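Carboxypeptidase 1 (Deinococcus radiodurans str. R1, PDB 5GIV) probably removes amino acids one by one from the C-terminus of peptides with broad specificity, as a metallocarboxypeptidase of the M32 family with one bound zinc ion. Local coordinates at residues 339-344 against 352-357; 98-103 against 146-151; 121-126 against 404-409. All coordinates share one frame; numbering follows the deposited sequence.

Contact 1: residues 339-344 against 352-357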
loop_
_atom_site.group_PDB
_atom_site.type_symbol
_atom_site.label_atom_id
_atom_site.label_comp_id
_atom_site.label_asym_id
_atom_site.label_seq_id
_atom_site.Cartn_x
_atom_site.Cartn_y
_atom_site.Cartn_z
ATOM N N ALA A 339 -17.890 26.407 19.488
ATOM C CA ALA A 339 -17.849 25.035 19.966
ATOM C C ALA A 339 -16.534 24.338 19.643
ATOM O O ALA A 339 -16.160 23.392 20.347
ATOM C CB ALA A 339 -19.012 24.246 19.376
ATOM N N VAL A 340 -15.816 24.783 18.607
ATOM C CA VAL A 340 -14.533 24.178 18.266
ATOM C C VAL A 340 -13.394 24.778 19.075
ATOM O O VAL A 340 -12.229 24.449 18.821
ATOM C CB VAL A 340 -14.206 24.291 16.758
ATOM C CG1 VAL A 340 -15.378 23.803 15.894
ATOM C CG2 VAL A 340 -13.753 25.695 16.385
ATOM N N ASN A 341 -13.684 25.706 19.982
ATOM C CA ASN A 341 -12.678 26.400 20.776
ATOM C C ASN A 341 -12.974 26.298 22.265
ATOM O O ASN A 341 -12.752 27.246 23.022
ATOM C CB ASN A 341 -12.563 27.868 20.368
ATOM C CG ASN A 341 -11.986 28.048 18.979
ATOM O OD1 ASN A 341 -10.820 27.730 18.738
ATOM N ND2 ASN A 341 -12.787 28.591 18.065
ATOM N N THR A 342 -13.485 25.158 22.718
ATOM C CA THR A 342 -13.636 24.960 24.150
ATOM C C THR A 342 -12.294 24.629 24.794
ATOM O O THR A 342 -11.349 24.198 24.134
ATOM C CB THR A 342 -14.635 23.846 24.447
ATOM O OG1 THR A 342 -14.013 22.577 24.209
ATOM C CG2 THR A 342 -15.928 24.001 23.645
ATOM N N VAL A 343 -12.231 24.812 26.112
ATOM C CA VAL A 343 -11.012 24.601 26.887
ATOM C C VAL A 343 -11.370 23.835 28.151
ATOM O O VAL A 343 -12.445 24.038 28.719
ATOM C CB VAL A 343 -10.331 25.939 27.260
ATOM C CG1 VAL A 343 -9.165 25.695 28.217
ATOM C CG2 VAL A 343 -9.876 26.693 26.023
ATOM N N SER A 344 -10.481 22.944 28.587
ATOM C CA SER A 344 -10.648 22.289 29.881
ATOM C C SER A 344 -9.390 21.500 30.208
ATOM O O SER A 344 -8.686 21.035 29.309
ATOM C CB SER A 344 -11.865 21.359 29.900
ATOM O OG SER A 344 -11.639 20.236 29.077
ATOM N N ALA A 352 -5.921 17.711 23.698
ATOM C CA ALA A 352 -5.997 18.866 24.576
ATOM C C ALA A 352 -6.155 20.148 23.766
ATOM O O ALA A 352 -5.686 20.254 22.630
ATOM C CB ALA A 352 -4.759 18.935 25.474
ATOM N N ASP A 353 -6.852 21.111 24.361
ATOM C CA ASP A 353 -7.216 22.363 23.706
ATOM C C ASP A 353 -5.996 23.270 23.511
ATOM O O ASP A 353 -4.886 22.997 23.981
ATOM C CB ASP A 353 -8.262 23.086 24.535
ATOM C CG ASP A 353 -7.741 23.440 25.911
ATOM O OD1 ASP A 353 -7.023 24.450 26.033
ATOM O OD2 ASP A 353 -8.018 22.687 26.866
ATOM N N GLU A 354 -6.238 24.404 22.851
ATOM C CA GLU A 354 -5.158 25.327 22.527
ATOM C C GLU A 354 -4.481 25.886 23.771
ATOM O O GLU A 354 -3.307 26.273 23.714
ATOM C CB GLU A 354 -5.693 26.484 21.687
ATOM C CG GLU A 354 -5.907 26.168 20.220
ATOM C CD GLU A 354 -6.214 27.416 19.412
ATOM O OE1 GLU A 354 -7.273 28.031 19.660
ATOM O OE2 GLU A 354 -5.384 27.783 18.548
ATOM N N LEU A 355 -5.200 25.971 24.888
ATOM C CA LEU A 355 -4.654 26.672 26.041
ATOM C C LEU A 355 -3.908 25.758 27.004
ATOM O O LEU A 355 -2.902 26.172 27.589
ATOM C CB LEU A 355 -5.768 27.418 26.783
ATOM C CG LEU A 355 -6.409 28.583 26.030
ATOM C CD1 LEU A 355 -7.330 29.351 26.950
ATOM C CD2 LEU A 355 -5.330 29.490 25.429
ATOM N N THR A 356 -4.390 24.539 27.217
ATOM C CA THR A 356 -3.771 23.632 28.173
ATOM C C THR A 356 -2.802 22.644 27.533
ATOM O O THR A 356 -2.107 21.931 28.262
ATOM C CB THR A 356 -4.847 22.864 28.952
ATOM O OG1 THR A 356 -5.548 21.988 28.061
ATOM C CG2 THR A 356 -5.839 23.840 29.597
ATOM N N TYR A 357 -2.704 22.615 26.202
ATOM C CA TYR A 357 -1.916 21.581 25.535
ATOM C C TYR A 357 -0.484 21.546 26.052
ATOM O O TYR A 357 0.051 20.475 26.364
ATOM C CB TYR A 357 -1.919 21.796 24.019
ATOM C CG TYR A 357 -1.136 20.721 23.278
ATOM C CD1 TYR A 357 0.236 20.846 23.058
ATOM C CD2 TYR A 357 -1.764 19.570 22.828
ATOM C CE1 TYR A 357 0.944 19.862 22.392
ATOM C CE2 TYR A 357 -1.061 18.580 22.163
ATOM C CZ TYR A 357 0.288 18.730 21.953
ATOM O OH TYR A 357 0.965 17.747 21.289
HETATM O O HOH W 1 -9.491 25.254 22.181
HETATM O O HOH W 2 -8.435 19.915 26.738
#
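Asp353 makes the one direct hydrogen bond between residues 339-344 and 352-357, two parts of the irregular connection that follows helix 333-339, and its carboxylate takes three more within its own segment. Its CG sits between the backbone N and the carbonyl carbon (chi1 61°), a crowded position that folds the group back over its own chain. Asp353 OD1 accepts from Leu355 N at 2.6 Å through the anti lone pair, closing an Asx turn, and from Thr356 N above the carboxylate plane, completing an Asx motif. Ser344 N donates across to Asp353 OD2 at 3.0 Å along a nearly straight line (168°), from well above the carboxylate plane. Thr356 OG1 donates to Asp353 OD2 at 2.8 Å. Two donors on each oxygen fix the carboxylate's rotation, although Ser344 O, a second acceptor, also stands 3.0 Å from Asp353 OD2.

Water extends this polar link. Water 2 donates to Ser344 O at 2.8 Å and accepts from Asp353 N at 3.1 Å, while water 1 donates to Thr342 O and receives a weak bond from Glu354 N.

Val343 CG1, anti to the backbone N (chi1 173°), makes van der Waals contact with the carboxylate, 3.3 Å from Asp353 OD1. The apolar contact belongs to the other branch: Val343 CG2 meets Leu355 CD1 at 3.8 Å, the two side chains crossing at about a right angle.

At the far end, Asn341 and Glu354 run side by side and point the same way. Asn341 OD1 and Glu354 OE1 both accept from Lys496 NZ, as a hydrogen bond and a salt bridge respectively, and Tyr497 OH also bonds Glu354 OE1. Helix 487-501 thus covers this end and brings Tyr497 onto Val343 and Leu355, while helix 169-193 packs Val190 against those same two residues and Ala187 against Leu355 and Thr356.

Contact 2: residues 98-103 against 146-151; sequences TRIPAE and ASYFPE
Arg99 and Glu151 meet tip to tip in a salt bridge, their guanidinium and carboxylate planes nearly coplanar. Both terminal nitrogens converge on one oxygen: Arg99 NH2 lies 2.8 Å and Arg99 NH1 2.9 Å from Glu151 OE1, both meeting the syn lone pair of that oxygen, while Glu151 OE2 receives only a weak bond from NH1. Arg99 NH1 also donates to Tyr148 O at 3.1 Å, on a lone pair in the carbonyl plane, so the guanidinium is held at its edge by backbone and carboxylate together.

The aromatic pair lies just outward. With CG anti to the backbone N (chi1 -174°), Arg99 sets CG over the Phe149 ring face in a CH-pi contact, 3.9 Å from Arg99 CG to the ring centroid. Bends at chi2 and chi3 then bring the guanidinium round to Tyr148 O and Glu151, with Phe149 CD2 over one of its faces. Ile100 comes to the edge of the Phe149 ring, Ile100 CG1 lying 3.5 Å from Phe149 CE1. The Tyr148 ring takes another CH-pi contact: Pro101 CD stands over its face, 3.6 Å from the centroid.

Further out, Glu95 forms a salt bridge with Arg99 NE, Tyr158 stacks on Phe149, and Phe104 meets Tyr148 edge-to-face. The contact lies at the surface, where the break between helices 81-99 and 102-122, with Pro101 as N-cap of the latter, is joined to the chain leaving helix 128-147.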
loop_
_atom_site.group_PDB
_atom_site.type_symbol
_atom_site.label_atom_id
_atom_site.label_comp_id
_atom_site.label_asym_id
_atom_site.label_seq_id
_atom_site.Cartn_x
_atom_site.Cartn_y
_atom_site.Cartn_z
ATOM N N THR A 98 27.070 7.161 10.526
ATOM C CA THR A 98 28.221 6.298 10.764
ATOM C C THR A 98 28.754 6.425 12.180
ATOM O O THR A 98 29.509 5.554 12.624
ATOM C CB THR A 98 29.366 6.617 9.784
ATOM O OG1 THR A 98 29.783 7.988 9.932
ATOM C CG2 THR A 98 28.933 6.367 8.351
ATOM N N ARG A 99 28.359 7.469 12.907
ATOM C CA ARG A 99 28.840 7.643 14.272
ATOM C C ARG A 99 28.374 6.497 15.159
ATOM O O ARG A 99 29.101 6.060 16.057
ATOM C CB ARG A 99 28.351 8.978 14.832
ATOM C CG ARG A 99 28.928 9.322 16.197
ATOM C CD ARG A 99 30.325 9.926 16.054
ATOM N NE ARG A 99 30.255 11.241 15.416
ATOM C CZ ARG A 99 30.066 12.385 16.070
ATOM N NH1 ARG A 99 29.936 12.396 17.390
ATOM N NH2 ARG A 99 30.002 13.527 15.402
ATOM N N ILE A 100 27.153 6.022 14.946
ATOM C CA ILE A 100 26.552 5.000 15.796
ATOM C C ILE A 100 26.829 3.640 15.164
ATOM O O ILE A 100 26.454 3.426 14.000
ATOM C CB ILE A 100 25.047 5.231 15.980
ATOM C CG1 ILE A 100 24.798 6.656 16.482
ATOM C CG2 ILE A 100 24.455 4.189 16.932
ATOM C CD1 ILE A 100 23.337 7.013 16.598
ATOM N N PRO A 101 27.464 2.715 15.879
ATOM C CA PRO A 101 27.762 1.398 15.303
ATOM C C PRO A 101 26.505 0.685 14.830
ATOM O O PRO A 101 25.455 0.746 15.478
ATOM C CB PRO A 101 28.425 0.646 16.466
ATOM C CG PRO A 101 28.930 1.704 17.380
ATOM C CD PRO A 101 27.973 2.853 17.255
ATOM N N ALA A 102 26.625 -0.008 13.691
ATOM C CA ALA A 102 25.490 -0.746 13.139
ATOM C C ALA A 102 24.956 -1.775 14.132
ATOM O O ALA A 102 23.742 -2.007 14.204
ATOM C CB ALA A 102 25.886 -1.427 11.831
ATOM N N GLU A 103 25.843 -2.407 14.902
ATOM C CA GLU A 103 25.385 -3.331 15.934
ATOM C C GLU A 103 24.394 -2.652 16.869
ATOM O O GLU A 103 23.315 -3.183 17.155
ATOM C CB GLU A 103 26.578 -3.865 16.727
ATOM C CG GLU A 103 26.773 -5.357 16.602
ATOM C CD GLU A 103 25.466 -6.125 16.713
ATOM O OE1 GLU A 103 24.858 -6.432 15.657
ATOM O OE2 GLU A 103 25.038 -6.409 17.857
ATOM N N ALA A 146 23.227 8.587 23.058
ATOM C CA ALA A 146 23.691 9.961 23.156
ATOM C C ALA A 146 25.190 10.029 23.403
ATOM O O ALA A 146 25.841 10.992 22.982
ATOM C CB ALA A 146 22.933 10.691 24.264
ATOM N N SER A 147 25.761 9.019 24.065
ATOM C CA SER A 147 27.187 9.059 24.370
ATOM C C SER A 147 28.051 8.951 23.120
ATOM O O SER A 147 29.226 9.320 23.169
ATOM C CB SER A 147 27.556 7.957 25.367
ATOM O OG SER A 147 27.478 6.676 24.778
ATOM N N TYR A 148 27.505 8.462 22.005
ATOM C CA TYR A 148 28.250 8.486 20.753
ATOM C C TYR A 148 28.405 9.891 20.190
ATOM O O TYR A 148 29.104 10.059 19.184
ATOM C CB TYR A 148 27.583 7.602 19.699
ATOM C CG TYR A 148 27.646 6.133 20.009
ATOM C CD1 TYR A 148 28.855 5.447 19.978
ATOM C CD2 TYR A 148 26.496 5.423 20.327
ATOM C CE1 TYR A 148 28.915 4.096 20.267
ATOM C CE2 TYR A 148 26.544 4.073 20.613
ATOM C CZ TYR A 148 27.752 3.417 20.582
ATOM O OH TYR A 148 27.796 2.075 20.865
ATOM N N PHE A 149 27.772 10.889 20.801
ATOM C CA PHE A 149 27.855 12.283 20.362
ATOM C C PHE A 149 28.292 13.143 21.541
ATOM O O PHE A 149 27.505 13.927 22.091
ATOM C CB PHE A 149 26.520 12.740 19.770
ATOM C CG PHE A 149 26.133 11.975 18.535
ATOM C CD1 PHE A 149 25.535 10.724 18.634
ATOM C CD2 PHE A 149 26.388 12.493 17.274
ATOM C CE1 PHE A 149 25.196 10.005 17.500
ATOM C CE2 PHE A 149 26.044 11.785 16.134
ATOM C CZ PHE A 149 25.447 10.541 16.248
ATOM N N PRO A 150 29.555 13.007 21.962
ATOM C CA PRO A 150 30.035 13.768 23.125
ATOM C C PRO A 150 30.034 15.271 22.926
ATOM O O PRO A 150 30.156 15.998 23.921
ATOM C CB PRO A 150 31.459 13.240 23.322
ATOM C CG PRO A 150 31.861 12.762 21.971
ATOM C CD PRO A 150 30.625 12.208 21.342
ATOM N N GLU A 151 29.892 15.772 21.697
ATOM C CA GLU A 151 29.769 17.220 21.536
ATOM C C GLU A 151 28.570 17.789 22.276
ATOM O O GLU A 151 28.498 19.007 22.451
ATOM C CB GLU A 151 29.706 17.592 20.056
ATOM C CG GLU A 151 28.696 16.796 19.268
ATOM C CD GLU A 151 29.293 15.492 18.793
ATOM O OE1 GLU A 151 29.283 15.216 17.574
ATOM O OE2 GLU A 151 29.805 14.752 19.659
#

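Contact 3: residues 121-126 against 404-409; sequences EARPAN and ALQDVH
Leu405 and Arg123 form the tight part of this contact, Leu405 driving its side chain into the end of helix 102-122 from the loop that holds residues 404-409. With CG anti to the carbonyl carbon (chi1 -62°), Leu405 places CD1 3.8 Å from both Ala122 O and Arg123 CA. Arg123 runs the other way, so the two side chains slide past each other in opposite directions, Arg123 CG 3.9 Å from Leu405 CB.

The backbone that receives Leu405 is a Schellman motif. Asn126 N donates to Arg123 O at 2.8 Å in a type I turn, the next residue's N-H turns back to Ala122 O, and Asn126 takes a positive phi (52°) as the C-prime residue.

Equally close but polar, the rest of this part follows the extended Arg123 side chain, whose first torsion sets CG anti to the backbone N. Arg123 CD passes Leu405 O at 3.4 Å, and Gln406 O lies 3.3 Å above the Arg123 guanidinium plane, over a face rather than in line with an N-H. No hydrogen bond crosses between the segments; the guanidinium is held by Asp402, in a salt bridge from NH2, and by Val401 O, which accepts from NE. An alanine at Arg123 would lose the methylene packing beside Leu405 and both of these polar ties, and would probably leave the loop less firmly held against the helix end.

The loose side is the rim of the Leu405 packing, where partly exposed Asn126 brings only its backbone near, Asn126 CA lying 4.2 Å from Leu405 CD1, while its OD1 accepts from Asp400 N.

Around the buried side, helix 128-147 lays Phe128 and Met131 on Leu405, Trp119 of helix 102-122 donates through NE1 to Leu405 O, and Tyr389 of helix 381-393 touches Gln406, so the loop is wedged among three helices.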
loop_
_atom_site.group_PDB
_atom_site.type_symbol
_atom_site.label_atom_id
_atom_site.label_comp_id
_atom_site.label_asym_id
_atom_site.label_seq_id
_atom_site.Cartn_x
_atom_site.Cartn_y
_atom_site.Cartn_z
ATOM N N GLU A 121 -0.198 -4.273 24.404
ATOM C CA GLU A 121 -0.973 -5.126 25.293
ATOM C C GLU A 121 -1.024 -4.588 26.714
ATOM O O GLU A 121 -2.076 -4.661 27.363
ATOM C CB GLU A 121 -0.390 -6.544 25.321
ATOM C CG GLU A 121 -0.124 -7.165 23.955
ATOM C CD GLU A 121 0.505 -8.553 24.064
ATOM O OE1 GLU A 121 0.626 -9.239 23.023
ATOM O OE2 GLU A 121 0.913 -8.940 25.185
ATOM N N ALA A 122 0.088 -4.023 27.200
ATOM C CA ALA A 122 0.162 -3.599 28.593
ATOM C C ALA A 122 -0.694 -2.369 28.871
ATOM O O ALA A 122 -1.242 -2.240 29.970
ATOM C CB ALA A 122 1.617 -3.325 28.982
ATOM N N ARG A 123 -0.846 -1.464 27.902
ATOM C CA ARG A 123 -1.641 -0.268 28.179
ATOM C C ARG A 123 -3.092 -0.616 28.473
ATOM O O ARG A 123 -3.559 -0.345 29.592
ATOM C CB ARG A 123 -1.531 0.746 27.032
ATOM C CG ARG A 123 -2.366 1.989 27.320
ATOM C CD ARG A 123 -2.411 3.015 26.196
ATOM N NE ARG A 123 -3.128 4.205 26.658
ATOM C CZ ARG A 123 -3.579 5.172 25.869
ATOM N NH1 ARG A 123 -3.401 5.101 24.560
ATOM N NH2 ARG A 123 -4.214 6.212 26.393
ATOM N N PRO A 124 -3.845 -1.229 27.553
ATOM C CA PRO A 124 -5.239 -1.570 27.867
ATOM C C PRO A 124 -5.384 -2.405 29.127
ATOM O O PRO A 124 -6.438 -2.352 29.767
ATOM C CB PRO A 124 -5.711 -2.320 26.614
ATOM C CG PRO A 124 -4.459 -2.732 25.904
ATOM C CD PRO A 124 -3.456 -1.670 26.201
ATOM N N ALA A 125 -4.355 -3.149 29.520
ATOM C CA ALA A 125 -4.397 -3.983 30.712
ATOM C C ALA A 125 -3.920 -3.255 31.965
ATOM O O ALA A 125 -3.858 -3.864 33.040
ATOM C CB ALA A 125 -3.556 -5.243 30.492
ATOM N N ASN A 126 -3.572 -1.977 31.867
ATOM C CA ASN A 126 -3.089 -1.232 33.025
ATOM C C ASN A 126 -1.942 -1.974 33.717
ATOM O O ASN A 126 -1.879 -2.098 34.945
ATOM C CB ASN A 126 -4.232 -0.938 33.996
ATOM C CG ASN A 126 -3.820 0.015 35.094
ATOM O OD1 ASN A 126 -3.092 0.977 34.842
ATOM N ND2 ASN A 126 -4.301 -0.225 36.315
ATOM N N ALA A 404 1.143 7.146 32.673
ATOM C CA ALA A 404 2.452 6.960 32.042
ATOM C C ALA A 404 2.437 5.993 30.859
ATOM O O ALA A 404 3.410 5.960 30.103
ATOM C CB ALA A 404 3.475 6.486 33.076
ATOM N N LEU A 405 1.393 5.179 30.699
ATOM C CA LEU A 405 1.257 4.318 29.527
ATOM C C LEU A 405 0.594 5.031 28.351
ATOM O O LEU A 405 0.451 4.433 27.275
ATOM C CB LEU A 405 0.446 3.062 29.877
ATOM C CG LEU A 405 1.000 2.093 30.927
ATOM C CD1 LEU A 405 -0.075 1.120 31.391
ATOM C CD2 LEU A 405 2.174 1.323 30.358
ATOM N N GLN A 406 0.209 6.298 28.530
ATOM C CA GLN A 406 -0.664 6.975 27.569
ATOM C C GLN A 406 -0.021 7.102 26.192
ATOM O O GLN A 406 -0.626 6.735 25.174
ATOM C CB GLN A 406 -1.051 8.355 28.099
ATOM C CG GLN A 406 -1.653 9.241 27.044
ATOM C CD GLN A 406 -1.948 10.643 27.540
ATOM O OE1 GLN A 406 -1.942 11.589 26.759
ATOM N NE2 GLN A 406 -2.232 10.783 28.833
ATOM N N ASP A 407 1.187 7.650 26.133
ATOM C CA ASP A 407 1.824 7.953 24.861
ATOM C C ASP A 407 2.813 6.861 24.463
ATOM O O ASP A 407 3.459 6.238 25.312
ATOM C CB ASP A 407 2.512 9.321 24.926
ATOM C CG ASP A 407 1.547 10.481 24.601
ATOM O OD1 ASP A 407 0.763 10.360 23.629
ATOM O OD2 ASP A 407 1.564 11.507 25.323
ATOM N N VAL A 408 2.911 6.626 23.150
ATOM C CA VAL A 408 3.761 5.557 22.636
ATOM C C VAL A 408 5.245 5.924 22.625
ATOM O O VAL A 408 6.092 5.026 22.540
ATOM C CB VAL A 408 3.346 5.155 21.206
ATOM C CG1 VAL A 408 3.737 6.211 20.206
ATOM C CG2 VAL A 408 3.961 3.828 20.825
ATOM N N HIS A 409 5.586 7.212 22.730
ATOM C CA HIS A 409 6.937 7.652 22.385
ATOM C C HIS A 409 8.013 6.869 23.138
ATOM O O HIS A 409 8.916 6.292 22.524
ATOM C CB HIS A 409 7.078 9.158 22.625
ATOM C CG HIS A 409 6.101 9.984 21.845
ATOM N ND1 HIS A 409 4.736 9.801 21.931
ATOM C CD2 HIS A 409 6.291 10.987 20.955
ATOM C CE1 HIS A 409 4.127 10.665 21.139
ATOM N NE2 HIS A 409 5.048 11.389 20.527
#

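In the fold
Burial separates the three contacts. Contact 2 is a surface contact, contact 1 is partly buried and contact 3 is buried. Their chemistry differs accordingly: a direct salt bridge with CH-pi packing on the surface, a multiply bonded carboxylate with bridging waters in contact 1, and in contact 3 aliphatic packing and a guanidinium laid under a backbone carbonyl, with no hydrogen bond across the segments. Contacts 2 and 3 share helix 102-122, one at its start and the other at its end, with centres about 29 Å apart. Contact 1 is nested within the chain loop closed by contact 3 and puts the Glu354 side chain about 13 Å from the zinc ion.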